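PDB 1YGP: yeast glycogen phosphorylase from Saccharomyces cerevisiae, which belongs to the carbohydrate phosphorylase family, adopts the two-domain GT-B type of fold and holds pyridoxal-5'-phosphate. Local coordinates for residues 603-608 against 616-621; 710-715 against 825-830; 755-760 against 832-837; 764-769 against 817-822. All coordinates share one frame; numbering follows the deposited sequence.

Overall arrangement
Contacts 1 to 3 set two helices, 615-634 and 820-840, against one parallel six-stranded sheet, and contact 4 packs the start of the second helix against helix 763-775. Contact 1 comes first along the chain. Contacts 2, 3 and 4 all draw on helix 820-840; the segments of contacts 2 and 3 alternate in sequence, while contact 4 is nested within the loop each of them closes. Centres of contacts 1 and 2 lie about 9 Å apart, and those of 2 and 3 about 7 Å. The centre of contact 4 lies about 15 Å from that of contact 2. Contacts 2 to 4 join segments remote in sequence; contact 1 borders the pyridoxal-5'-phosphate pocket through Lys607.

Contact 1: 603-608 against 616-621; sequences DMQVKR and QLNVFG
Strand residue Gln605 and helix residue Asn618 make the closest backbone approach between 603-608 and 616-621, yet their CA atoms stay 8.4 Å apart, so the gap is bridged by side chains. Two amides do this with a single hydrogen bond: ND2 of Asn618 donates to OE1 of Gln605 over 2.8 Å. The N-H points nearly straight at the oxygen, at 162°, and that oxygen lies almost in the amide plane of Asn618. Seen from the acceptor the fit is less regular, for the donor sits above the carbonyl plane of Gln605, 35° out of it. Gln605 reaches across because its chain is extended, with CG trans to the backbone N (chi1 -171°), and the two side chains slide past one another in opposite directions. OE1 of Gln605 also lies 3.3 Å from CB of Asn618, and both residues are buried. Further along, Lys607 leaves the strand for the pyridoxal-5'-phosphate pocket. Strand 601-606, helix 615-634 and strand 649-654 form a beta-alpha-beta crossover, with the helix flanked by helix 662-678, which meets Val619, and by helix 820-840, which meets Leu617 and Phe620.

Contact 2: 710-715 against 825-830; sequences LSEHIS and ESYLAT
Tyr827 carries the whole meeting of 825-830 with 710-715, touching both Glu712 and Ile714, and its neighbours show how the helix is held. Glu825, first of the six, hydrogen-bonds through OE2 to OG of Ser783, while Ser826 uses its hydroxyl to accept the backbone N-H of Gly760. Tyr827 comes next, and its hydroxyl donates to OE1 of Glu712 across 2.8 Å. That oxygen is approached on its syn side, with the hydroxyl 29° out of the carboxylate plane. OE2 of Glu712 is also close to OH of Tyr827, at 3.0 Å, but the hydrogen bond is to OE1. The carboxylate plane is turned 63° from the ring. The bend in the glutamate chain beyond CG puts the carboxylate at the ring edge, and the two side chains cross at about a right angle. CG2 of Ile714 meets CE1 of the same ring at 4.3 Å. The hydroxyl has a second, weak partner in Asn618. A turn later, Thr830 folds back, its OG1 donating to O of Ser826 over 2.8 Å. A helix laid on inner strand 710-713 of a parallel sheet is characteristic of the Rossmann-like domains of the GT-B fold.

Contact 3: 755-760 against 832-837; sequences NVFLFG and ELVDQE
Two torsions set up the meeting of Phe757 with Val834. The first turns the ring of Phe757 toward the helix, with CG opposite the carbonyl carbon (chi1 -65°); the other, in Val834, puts CG1 anti to the backbone N (chi1 168°) and leaves CG2 beside it. This CG2 methyl lies over one face of the phenyl ring as a CH-pi contact, 3.7 Å from CG2 to the ring centroid and only 15° off the normal. It stands somewhat toward the rim, closest to CD2 of Phe757 at 3.6 Å. At the ring edge, CB of Leu833 comes to 4.5 Å from CE2 of Phe757. Nearby, OE1 of Glu837 approaches CZ of the ring at 4.2 Å, near the ring plane, although its strong partner is the ammonium group of Lys848 in a salt bridge. One phenylalanine thus fits against three residues spread over little more than one helical turn. The strand and helix axes run nearly antiparallel, 10.4 Å apart at their closest. Strand 757-759 ends the six-stranded sheet, pairing through its backbone with strand 735-739; helix 842-856 also packs here, Trp845 against Val834 and Glu837, and Lys848 against the Phe757 side chain.

Contact 4: 764-769 against 817-822; sequences ENVEEL and YYLVSD
Leu769, whose side chain meets Leu819 and Asp822, is set in its helix by the bond from its N to O of Asn765, 2.9 Å long. Across the interface the fit is mainly apolar. With CG opposite its carbonyl carbon (chi1 -63°), Leu769 carries CD1 to 3.7 Å from CD2 of Leu819, the two side chains crossing at about a right angle. One turn earlier, Val766 brings CG2 to the same CD2 of Leu819, at 3.9 Å, so this methyl is received between a valine and a leucine that share one side of helix 763-775. Leu819 occupies the N-cap position of helix 820-840 with a left-handed helical backbone. The interface therefore packs the flank of one helix against the entry to another, at the margin of the Rossmann-like domain, just after its edge strand 757-759. Asp822, in the first turn, slides past Leu769 in the opposite direction, with its CG 4.0 Å from CD1 of Leu769. Here the carboxylate lies alongside an aliphatic chain. Asp816 serves the same helix start, taking the backbone N-H of Val820 on OD1 and bonding Ser821 OG through OD2, while Tyr817 makes a cation-pi contact with Arg770.

Contact 1: 603-608 against 616-621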
loop_
_atom_site.group_PDB
_atom_site.type_symbol
_atom_site.label_atom_id
_atom_site.label_comp_id
_atom_site.label_asym_id
_atom_site.label_seq_id
_atom_site.Cartn_x
_atom_site.Cartn_y
_atom_site.Cartn_z
ATOM N N ASP A 603 26.765 -25.170 19.031
ATOM C CA ASP A 603 26.105 -26.319 18.472
ATOM C C ASP A 603 24.688 -25.896 18.089
ATOM O O ASP A 603 23.864 -25.722 19.008
ATOM C CB ASP A 603 26.156 -27.376 19.564
ATOM C CG ASP A 603 25.494 -28.723 19.335
ATOM O OD1 ASP A 603 25.044 -29.021 18.221
ATOM O OD2 ASP A 603 25.430 -29.476 20.307
ATOM N N MET A 604 24.350 -25.731 16.786
ATOM C CA MET A 604 23.012 -25.309 16.413
ATOM C C MET A 604 22.125 -26.275 15.663
ATOM O O MET A 604 22.608 -27.088 14.872
ATOM C CB MET A 604 23.020 -24.017 15.569
ATOM C CG MET A 604 24.167 -23.608 14.684
ATOM S SD MET A 604 25.502 -22.775 15.605
ATOM C CE MET A 604 25.290 -21.069 15.233
ATOM N N GLN A 605 20.807 -26.202 15.886
ATOM C CA GLN A 605 19.796 -26.927 15.101
ATOM C C GLN A 605 18.700 -25.908 14.780
ATOM O O GLN A 605 17.774 -25.653 15.554
ATOM C CB GLN A 605 19.178 -28.106 15.889
ATOM C CG GLN A 605 18.290 -29.025 15.066
ATOM C CD GLN A 605 17.699 -30.192 15.847
ATOM O OE1 GLN A 605 17.642 -30.206 17.075
ATOM N NE2 GLN A 605 17.178 -31.221 15.199
ATOM N N VAL A 606 18.855 -25.235 13.644
ATOM C CA VAL A 606 17.890 -24.255 13.191
ATOM C C VAL A 606 17.144 -24.791 11.962
ATOM O O VAL A 606 17.702 -24.938 10.861
ATOM C CB VAL A 606 18.572 -22.882 12.845
ATOM C CG1 VAL A 606 19.071 -22.261 14.137
ATOM C CG2 VAL A 606 19.785 -23.013 11.934
ATOM N N LYS A 607 15.879 -25.171 12.164
ATOM C CA LYS A 607 14.990 -25.601 11.096
ATOM C C LYS A 607 13.593 -25.775 11.645
ATOM O O LYS A 607 13.348 -25.532 12.827
ATOM C CB LYS A 607 15.417 -26.921 10.474
ATOM C CG LYS A 607 15.594 -28.132 11.368
ATOM C CD LYS A 607 16.471 -29.127 10.613
ATOM C CE LYS A 607 17.859 -28.553 10.372
ATOM N NZ LYS A 607 18.544 -29.319 9.353
ATOM N N ARG A 608 12.665 -26.181 10.782
ATOM C CA ARG A 608 11.272 -26.364 11.121
ATOM C C ARG A 608 11.140 -27.319 12.276
ATOM O O ARG A 608 11.764 -28.379 12.298
ATOM C CB ARG A 608 10.550 -26.897 9.895
ATOM C CG ARG A 608 9.059 -27.203 10.016
ATOM C CD ARG A 608 8.486 -26.966 8.636
ATOM N NE ARG A 608 7.901 -28.160 8.079
ATOM C CZ ARG A 608 8.631 -29.147 7.567
ATOM N NH1 ARG A 608 9.966 -29.110 7.535
ATOM N NH2 ARG A 608 7.992 -30.186 7.022
ATOM N N GLN A 616 13.425 -32.826 19.696
ATOM C CA GLN A 616 13.272 -33.394 21.023
ATOM C C GLN A 616 14.405 -34.335 21.387
ATOM O O GLN A 616 14.771 -34.376 22.564
ATOM C CB GLN A 616 11.934 -34.143 21.180
ATOM C CG GLN A 616 11.672 -35.450 20.457
ATOM C CD GLN A 616 11.356 -35.322 18.987
ATOM O OE1 GLN A 616 11.630 -34.309 18.359
ATOM N NE2 GLN A 616 10.775 -36.333 18.375
ATOM N N LEU A 617 15.023 -35.020 20.404
ATOM C CA LEU A 617 16.149 -35.913 20.662
ATOM C C LEU A 617 17.272 -34.996 21.140
ATOM O O LEU A 617 17.924 -35.259 22.148
ATOM C CB LEU A 617 16.608 -36.632 19.380
ATOM C CG LEU A 617 17.441 -37.939 19.232
ATOM C CD1 LEU A 617 18.297 -37.721 18.018
ATOM C CD2 LEU A 617 18.385 -38.260 20.390
ATOM N N ASN A 618 17.467 -33.871 20.464
ATOM C CA ASN A 618 18.516 -32.926 20.801
ATOM C C ASN A 618 18.308 -32.331 22.182
ATOM O O ASN A 618 19.264 -32.255 22.966
ATOM C CB ASN A 618 18.526 -31.841 19.755
ATOM C CG ASN A 618 19.591 -30.778 19.919
ATOM O OD1 ASN A 618 20.439 -30.817 20.803
ATOM N ND2 ASN A 618 19.596 -29.763 19.078
ATOM N N VAL A 619 17.060 -31.977 22.533
ATOM C CA VAL A 619 16.759 -31.440 23.857
ATOM C C VAL A 619 16.978 -32.533 24.917
ATOM O O VAL A 619 17.611 -32.267 25.954
ATOM C CB VAL A 619 15.287 -30.926 23.983
ATOM C CG1 VAL A 619 15.208 -30.039 25.206
ATOM C CG2 VAL A 619 14.872 -30.009 22.870
ATOM N N PHE A 620 16.532 -33.781 24.692
ATOM C CA PHE A 620 16.739 -34.856 25.657
ATOM C C PHE A 620 18.223 -35.074 25.910
ATOM O O PHE A 620 18.649 -35.348 27.038
ATOM C CB PHE A 620 16.100 -36.155 25.165
ATOM C CG PHE A 620 14.586 -36.078 25.065
ATOM C CD1 PHE A 620 13.848 -35.129 25.771
ATOM C CD2 PHE A 620 13.919 -36.947 24.203
ATOM C CE1 PHE A 620 12.459 -35.049 25.603
ATOM C CE2 PHE A 620 12.534 -36.863 24.038
ATOM C CZ PHE A 620 11.802 -35.914 24.733
ATOM N N GLY A 621 19.024 -34.884 24.875
ATOM C CA GLY A 621 20.454 -34.923 25.022
ATOM C C GLY A 621 20.927 -33.759 25.886
ATOM O O GLY A 621 21.830 -33.992 26.699
#

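Contact 2: 710-715 against 825-830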
loop_
_atom_site.group_PDB
_atom_site.type_symbol
_atom_site.label_atom_id
_atom_site.label_comp_id
_atom_site.label_asym_id
_atom_site.label_seq_id
_atom_site.Cartn_x
_atom_site.Cartn_y
_atom_site.Cartn_z
ATOM N N LEU A 710 29.214 -26.623 15.124
ATOM C CA LEU A 710 28.615 -27.906 14.810
ATOM C C LEU A 710 27.137 -27.614 14.537
ATOM O O LEU A 710 26.533 -26.717 15.166
ATOM C CB LEU A 710 28.847 -28.793 16.032
ATOM C CG LEU A 710 28.768 -30.344 16.151
ATOM C CD1 LEU A 710 27.446 -30.693 16.781
ATOM C CD2 LEU A 710 29.062 -31.022 14.824
ATOM N N SER A 711 26.535 -28.340 13.596
ATOM C CA SER A 711 25.128 -28.163 13.268
ATOM C C SER A 711 24.437 -29.508 13.263
ATOM O O SER A 711 24.969 -30.494 12.738
ATOM C CB SER A 711 24.993 -27.502 11.909
ATOM O OG SER A 711 25.549 -28.181 10.786
ATOM N N GLU A 712 23.256 -29.604 13.828
ATOM C CA GLU A 712 22.603 -30.886 13.996
ATOM C C GLU A 712 21.763 -31.258 12.787
ATOM O O GLU A 712 20.967 -30.448 12.291
ATOM C CB GLU A 712 21.736 -30.812 15.226
ATOM C CG GLU A 712 22.556 -30.473 16.452
ATOM C CD GLU A 712 22.801 -31.634 17.392
ATOM O OE1 GLU A 712 22.168 -32.682 17.247
ATOM O OE2 GLU A 712 23.620 -31.478 18.295
ATOM N N HIS A 713 21.886 -32.451 12.224
ATOM C CA HIS A 713 21.063 -32.833 11.091
ATOM C C HIS A 713 20.623 -34.262 11.384
ATOM O O HIS A 713 20.965 -35.212 10.693
ATOM C CB HIS A 713 21.900 -32.695 9.823
ATOM C CG HIS A 713 22.131 -31.223 9.476
ATOM N ND1 HIS A 713 21.277 -30.265 9.096
ATOM C CD2 HIS A 713 23.363 -30.629 9.575
ATOM C CE1 HIS A 713 21.940 -29.138 8.982
ATOM N NE2 HIS A 713 23.200 -29.372 9.273
ATOM N N ILE A 714 19.736 -34.330 12.388
ATOM C CA ILE A 714 19.359 -35.543 13.088
ATOM C C ILE A 714 17.985 -36.166 12.929
ATOM O O ILE A 714 17.534 -36.827 13.864
ATOM C CB ILE A 714 19.637 -35.292 14.596
ATOM C CG1 ILE A 714 18.777 -34.156 15.128
ATOM C CG2 ILE A 714 21.128 -34.981 14.771
ATOM C CD1 ILE A 714 19.043 -33.812 16.602
ATOM N N SER A 715 17.305 -35.999 11.790
ATOM C CA SER A 715 16.006 -36.618 11.524
ATOM C C SER A 715 16.022 -38.126 11.561
ATOM O O SER A 715 17.092 -38.727 11.354
ATOM C CB SER A 715 15.508 -36.218 10.161
ATOM O OG SER A 715 14.979 -34.907 10.200
ATOM N N GLU A 825 21.543 -43.391 22.791
ATOM C CA GLU A 825 22.887 -43.719 23.219
ATOM C C GLU A 825 23.971 -43.423 22.196
ATOM O O GLU A 825 25.044 -42.936 22.551
ATOM C CB GLU A 825 22.903 -45.188 23.620
ATOM C CG GLU A 825 22.609 -45.375 25.114
ATOM C CD GLU A 825 23.592 -44.607 25.999
ATOM O OE1 GLU A 825 24.799 -44.866 25.924
ATOM O OE2 GLU A 825 23.148 -43.736 26.751
ATOM N N SER A 826 23.668 -43.656 20.919
ATOM C CA SER A 826 24.578 -43.418 19.820
ATOM C C SER A 826 24.800 -41.921 19.734
ATOM O O SER A 826 25.954 -41.480 19.671
ATOM C CB SER A 826 23.940 -43.969 18.548
ATOM O OG SER A 826 24.685 -43.874 17.329
ATOM N N TYR A 827 23.721 -41.127 19.780
ATOM C CA TYR A 827 23.777 -39.671 19.755
ATOM C C TYR A 827 24.692 -39.132 20.852
ATOM O O TYR A 827 25.614 -38.341 20.601
ATOM C CB TYR A 827 22.356 -39.138 19.920
ATOM C CG TYR A 827 22.261 -37.622 19.914
ATOM C CD1 TYR A 827 22.631 -36.901 18.774
ATOM C CD2 TYR A 827 21.808 -36.957 21.048
ATOM C CE1 TYR A 827 22.552 -35.515 18.766
ATOM C CE2 TYR A 827 21.722 -35.570 21.043
ATOM C CZ TYR A 827 22.099 -34.860 19.904
ATOM O OH TYR A 827 22.081 -33.479 19.906
ATOM N N LEU A 828 24.466 -39.557 22.081
ATOM C CA LEU A 828 25.336 -39.163 23.169
ATOM C C LEU A 828 26.803 -39.595 22.956
ATOM O O LEU A 828 27.725 -38.793 23.200
ATOM C CB LEU A 828 24.802 -39.758 24.448
ATOM C CG LEU A 828 23.402 -39.391 24.881
ATOM C CD1 LEU A 828 23.103 -40.149 26.158
ATOM C CD2 LEU A 828 23.275 -37.898 25.096
ATOM N N ALA A 829 27.073 -40.794 22.437
ATOM C CA ALA A 829 28.432 -41.240 22.178
ATOM C C ALA A 829 29.166 -40.375 21.166
ATOM O O ALA A 829 30.325 -39.995 21.343
ATOM C CB ALA A 829 28.422 -42.650 21.650
ATOM N N THR A 830 28.478 -39.991 20.103
ATOM C CA THR A 830 29.050 -39.123 19.092
ATOM C C THR A 830 29.306 -37.757 19.713
ATOM O O THR A 830 30.277 -37.079 19.365
ATOM C CB THR A 830 28.087 -38.959 17.938
ATOM O OG1 THR A 830 27.514 -40.230 17.643
ATOM C CG2 THR A 830 28.804 -38.403 16.730
#

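Contact 3: 755-760 against 832-837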
loop_
_atom_site.group_PDB
_atom_site.type_symbol
_atom_site.label_atom_id
_atom_site.label_comp_id
_atom_site.label_asym_id
_atom_site.label_seq_id
_atom_site.Cartn_x
_atom_site.Cartn_y
_atom_site.Cartn_z
ATOM N N ASN A 755 35.076 -36.725 7.946
ATOM C CA ASN A 755 34.890 -35.346 8.346
ATOM C C ASN A 755 33.492 -35.055 8.858
ATOM O O ASN A 755 33.178 -33.921 9.218
ATOM C CB ASN A 755 35.228 -34.473 7.153
ATOM C CG ASN A 755 36.690 -34.627 6.769
ATOM O OD1 ASN A 755 37.604 -34.407 7.562
ATOM N ND2 ASN A 755 37.004 -35.044 5.555
ATOM N N VAL A 756 32.588 -36.029 8.915
ATOM C CA VAL A 756 31.232 -35.788 9.390
ATOM C C VAL A 756 31.027 -36.702 10.596
ATOM O O VAL A 756 31.720 -37.716 10.676
ATOM C CB VAL A 756 30.129 -36.099 8.288
ATOM C CG1 VAL A 756 30.262 -35.142 7.114
ATOM C CG2 VAL A 756 30.280 -37.497 7.744
ATOM N N PHE A 757 30.143 -36.396 11.554
ATOM C CA PHE A 757 29.903 -37.243 12.713
ATOM C C PHE A 757 28.553 -37.883 12.501
ATOM O O PHE A 757 27.530 -37.241 12.750
ATOM C CB PHE A 757 29.865 -36.436 13.996
ATOM C CG PHE A 757 31.201 -35.803 14.324
ATOM C CD1 PHE A 757 31.597 -34.626 13.688
ATOM C CD2 PHE A 757 32.031 -36.407 15.254
ATOM C CE1 PHE A 757 32.834 -34.057 13.984
ATOM C CE2 PHE A 757 33.262 -35.831 15.544
ATOM C CZ PHE A 757 33.666 -34.661 14.914
ATOM N N LEU A 758 28.507 -39.102 11.962
ATOM C CA LEU A 758 27.235 -39.739 11.697
ATOM C C LEU A 758 26.925 -40.718 12.806
ATOM O O LEU A 758 27.846 -41.171 13.486
ATOM C CB LEU A 758 27.313 -40.418 10.362
ATOM C CG LEU A 758 27.646 -39.478 9.198
ATOM C CD1 LEU A 758 27.958 -40.293 7.944
ATOM C CD2 LEU A 758 26.494 -38.505 8.997
ATOM N N PHE A 759 25.659 -41.019 13.052
ATOM C CA PHE A 759 25.272 -41.922 14.113
ATOM C C PHE A 759 23.880 -42.430 13.770
ATOM O O PHE A 759 23.312 -42.116 12.711
ATOM C CB PHE A 759 25.221 -41.192 15.434
ATOM C CG PHE A 759 24.043 -40.219 15.548
ATOM C CD1 PHE A 759 24.099 -38.974 14.916
ATOM C CD2 PHE A 759 22.892 -40.585 16.265
ATOM C CE1 PHE A 759 23.005 -38.110 14.998
ATOM C CE2 PHE A 759 21.809 -39.713 16.339
ATOM C CZ PHE A 759 21.862 -38.477 15.706
ATOM N N GLY A 760 23.344 -43.173 14.742
ATOM C CA GLY A 760 21.976 -43.650 14.711
ATOM C C GLY A 760 21.746 -44.724 13.683
ATOM O O GLY A 760 22.615 -45.124 12.901
ATOM N N GLU A 832 30.178 -37.099 22.847
ATOM C CA GLU A 832 31.417 -37.266 23.606
ATOM C C GLU A 832 32.619 -37.098 22.675
ATOM O O GLU A 832 33.559 -36.361 23.003
ATOM C CB GLU A 832 31.423 -38.647 24.232
ATOM C CG GLU A 832 31.726 -38.533 25.711
ATOM C CD GLU A 832 31.294 -39.752 26.511
ATOM O OE1 GLU A 832 30.117 -39.823 26.868
ATOM O OE2 GLU A 832 32.129 -40.617 26.783
ATOM N N LEU A 833 32.560 -37.729 21.486
ATOM C CA LEU A 833 33.576 -37.554 20.457
ATOM C C LEU A 833 33.765 -36.109 20.031
ATOM O O LEU A 833 34.874 -35.583 20.126
ATOM C CB LEU A 833 33.230 -38.376 19.228
ATOM C CG LEU A 833 33.682 -39.812 19.318
ATOM C CD1 LEU A 833 32.836 -40.728 18.455
ATOM C CD2 LEU A 833 35.143 -39.827 18.924
ATOM N N VAL A 834 32.685 -35.443 19.612
ATOM C CA VAL A 834 32.696 -34.048 19.176
ATOM C C VAL A 834 33.419 -33.198 20.210
ATOM O O VAL A 834 34.395 -32.501 19.892
ATOM C CB VAL A 834 31.221 -33.544 18.976
ATOM C CG1 VAL A 834 31.132 -32.039 18.795
ATOM C CG2 VAL A 834 30.686 -34.090 17.679
ATOM N N ASP A 835 32.974 -33.338 21.460
ATOM C CA ASP A 835 33.511 -32.549 22.535
ATOM C C ASP A 835 35.004 -32.685 22.705
ATOM O O ASP A 835 35.691 -31.661 22.882
ATOM C CB ASP A 835 32.845 -32.921 23.841
ATOM C CG ASP A 835 31.486 -32.277 24.058
ATOM O OD1 ASP A 835 31.377 -31.050 23.978
ATOM O OD2 ASP A 835 30.542 -33.012 24.343
ATOM N N GLN A 836 35.518 -33.913 22.613
ATOM C CA GLN A 836 36.942 -34.105 22.806
ATOM C C GLN A 836 37.699 -33.543 21.624
ATOM O O GLN A 836 38.664 -32.801 21.825
ATOM C CB GLN A 836 37.280 -35.574 22.936
ATOM N N GLU A 837 37.232 -33.834 20.405
ATOM C CA GLU A 837 37.801 -33.350 19.158
ATOM C C GLU A 837 37.991 -31.851 19.193
ATOM O O GLU A 837 39.123 -31.383 19.171
ATOM C CB GLU A 837 36.878 -33.694 18.018
ATOM C CG GLU A 837 37.106 -35.010 17.320
ATOM C CD GLU A 837 38.161 -34.836 16.251
ATOM O OE1 GLU A 837 37.846 -34.259 15.219
ATOM O OE2 GLU A 837 39.301 -35.252 16.455
#

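Contact 4: 764-769 against 817-822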
loop_
_atom_site.group_PDB
_atom_site.type_symbol
_atom_site.label_atom_id
_atom_site.label_comp_id
_atom_site.label_asym_id
_atom_site.label_seq_id
_atom_site.Cartn_x
_atom_site.Cartn_y
_atom_site.Cartn_z
ATOM N N GLU A 764 17.254 -49.302 6.808
ATOM C CA GLU A 764 16.785 -50.690 6.759
ATOM C C GLU A 764 16.153 -51.120 8.069
ATOM O O GLU A 764 15.023 -51.609 8.158
ATOM C CB GLU A 764 17.902 -51.671 6.490
ATOM C CG GLU A 764 18.603 -51.518 5.159
ATOM C CD GLU A 764 19.952 -50.849 5.307
ATOM O OE1 GLU A 764 20.944 -51.555 5.508
ATOM O OE2 GLU A 764 19.986 -49.623 5.219
ATOM N N ASN A 765 16.907 -50.778 9.099
ATOM C CA ASN A 765 16.548 -51.071 10.465
ATOM C C ASN A 765 15.354 -50.239 10.919
ATOM O O ASN A 765 14.762 -50.601 11.933
ATOM C CB ASN A 765 17.721 -50.784 11.407
ATOM C CG ASN A 765 19.129 -51.029 10.864
ATOM O OD1 ASN A 765 19.345 -51.726 9.878
ATOM N ND2 ASN A 765 20.178 -50.420 11.403
ATOM N N VAL A 766 14.885 -49.179 10.246
ATOM C CA VAL A 766 13.796 -48.338 10.752
ATOM C C VAL A 766 12.472 -49.079 10.832
ATOM O O VAL A 766 11.836 -49.070 11.894
ATOM C CB VAL A 766 13.624 -47.063 9.865
ATOM C CG1 VAL A 766 12.431 -46.232 10.302
ATOM C CG2 VAL A 766 14.838 -46.163 10.035
ATOM N N GLU A 767 12.051 -49.781 9.773
ATOM C CA GLU A 767 10.765 -50.486 9.808
ATOM C C GLU A 767 10.733 -51.637 10.807
ATOM O O GLU A 767 9.691 -51.905 11.413
ATOM C CB GLU A 767 10.408 -51.065 8.441
ATOM N N GLU A 768 11.868 -52.306 11.026
ATOM C CA GLU A 768 11.896 -53.375 12.006
ATOM C C GLU A 768 11.928 -52.819 13.427
ATOM O O GLU A 768 11.224 -53.322 14.306
ATOM C CB GLU A 768 13.116 -54.265 11.809
ATOM C CG GLU A 768 13.088 -55.430 12.809
ATOM C CD GLU A 768 14.366 -56.235 12.958
ATOM O OE1 GLU A 768 15.176 -56.235 12.027
ATOM O OE2 GLU A 768 14.533 -56.869 14.010
ATOM N N LEU A 769 12.741 -51.790 13.696
ATOM C CA LEU A 769 12.836 -51.238 15.037
ATOM C C LEU A 769 11.504 -50.644 15.437
ATOM O O LEU A 769 11.142 -50.638 16.630
ATOM C CB LEU A 769 13.826 -50.120 15.149
ATOM C CG LEU A 769 15.282 -50.328 14.903
ATOM C CD1 LEU A 769 15.939 -48.984 14.971
ATOM C CD2 LEU A 769 15.877 -51.258 15.910
ATOM N N TYR A 817 7.541 -43.882 17.481
ATOM C CA TYR A 817 7.635 -43.889 16.036
ATOM C C TYR A 817 8.840 -43.153 15.450
ATOM O O TYR A 817 9.195 -43.444 14.325
ATOM C CB TYR A 817 6.353 -43.304 15.500
ATOM C CG TYR A 817 6.158 -43.457 13.996
ATOM C CD1 TYR A 817 5.809 -44.698 13.448
ATOM C CD2 TYR A 817 6.300 -42.346 13.163
ATOM C CE1 TYR A 817 5.592 -44.834 12.073
ATOM C CE2 TYR A 817 6.087 -42.476 11.790
ATOM C CZ TYR A 817 5.729 -43.715 11.251
ATOM O OH TYR A 817 5.461 -43.811 9.897
ATOM N N TYR A 818 9.538 -42.202 16.074
ATOM C CA TYR A 818 10.666 -41.544 15.421
ATOM C C TYR A 818 12.003 -42.017 15.946
ATOM O O TYR A 818 13.025 -41.328 15.817
ATOM C CB TYR A 818 10.569 -40.046 15.608
ATOM C CG TYR A 818 9.300 -39.524 14.982
ATOM C CD1 TYR A 818 9.210 -39.435 13.602
ATOM C CD2 TYR A 818 8.217 -39.192 15.796
ATOM C CE1 TYR A 818 8.014 -39.014 13.039
ATOM C CE2 TYR A 818 7.017 -38.771 15.228
ATOM C CZ TYR A 818 6.935 -38.684 13.853
ATOM O OH TYR A 818 5.776 -38.224 13.274
ATOM N N LEU A 819 11.994 -43.175 16.618
ATOM C CA LEU A 819 13.197 -43.820 17.113
ATOM C C LEU A 819 14.112 -42.981 18.005
ATOM O O LEU A 819 15.343 -43.085 17.944
ATOM C CB LEU A 819 13.999 -44.365 15.911
ATOM C CG LEU A 819 13.579 -45.611 15.116
ATOM C CD1 LEU A 819 12.157 -45.492 14.614
ATOM C CD2 LEU A 819 14.492 -45.752 13.889
ATOM N N VAL A 820 13.545 -42.201 18.925
ATOM C CA VAL A 820 14.384 -41.447 19.854
ATOM C C VAL A 820 15.157 -42.402 20.776
ATOM O O VAL A 820 16.373 -42.274 20.936
ATOM C CB VAL A 820 13.519 -40.469 20.703
ATOM C CG1 VAL A 820 14.321 -39.803 21.827
ATOM C CG2 VAL A 820 13.032 -39.354 19.783
ATOM N N SER A 821 14.473 -43.406 21.339
ATOM C CA SER A 821 15.081 -44.366 22.243
ATOM C C SER A 821 16.261 -45.093 21.613
ATOM O O SER A 821 17.332 -45.250 22.219
ATOM C CB SER A 821 14.067 -45.419 22.669
ATOM O OG SER A 821 12.694 -45.113 22.388
ATOM N N ASP A 822 16.048 -45.425 20.333
ATOM C CA ASP A 822 17.008 -46.242 19.603
ATOM C C ASP A 822 18.312 -45.511 19.360
ATOM O O ASP A 822 19.412 -46.034 19.591
ATOM C CB ASP A 822 16.398 -46.673 18.276
ATOM C CG ASP A 822 15.062 -47.379 18.504
ATOM O OD1 ASP A 822 15.047 -48.567 18.835
ATOM O OD2 ASP A 822 14.033 -46.724 18.373
#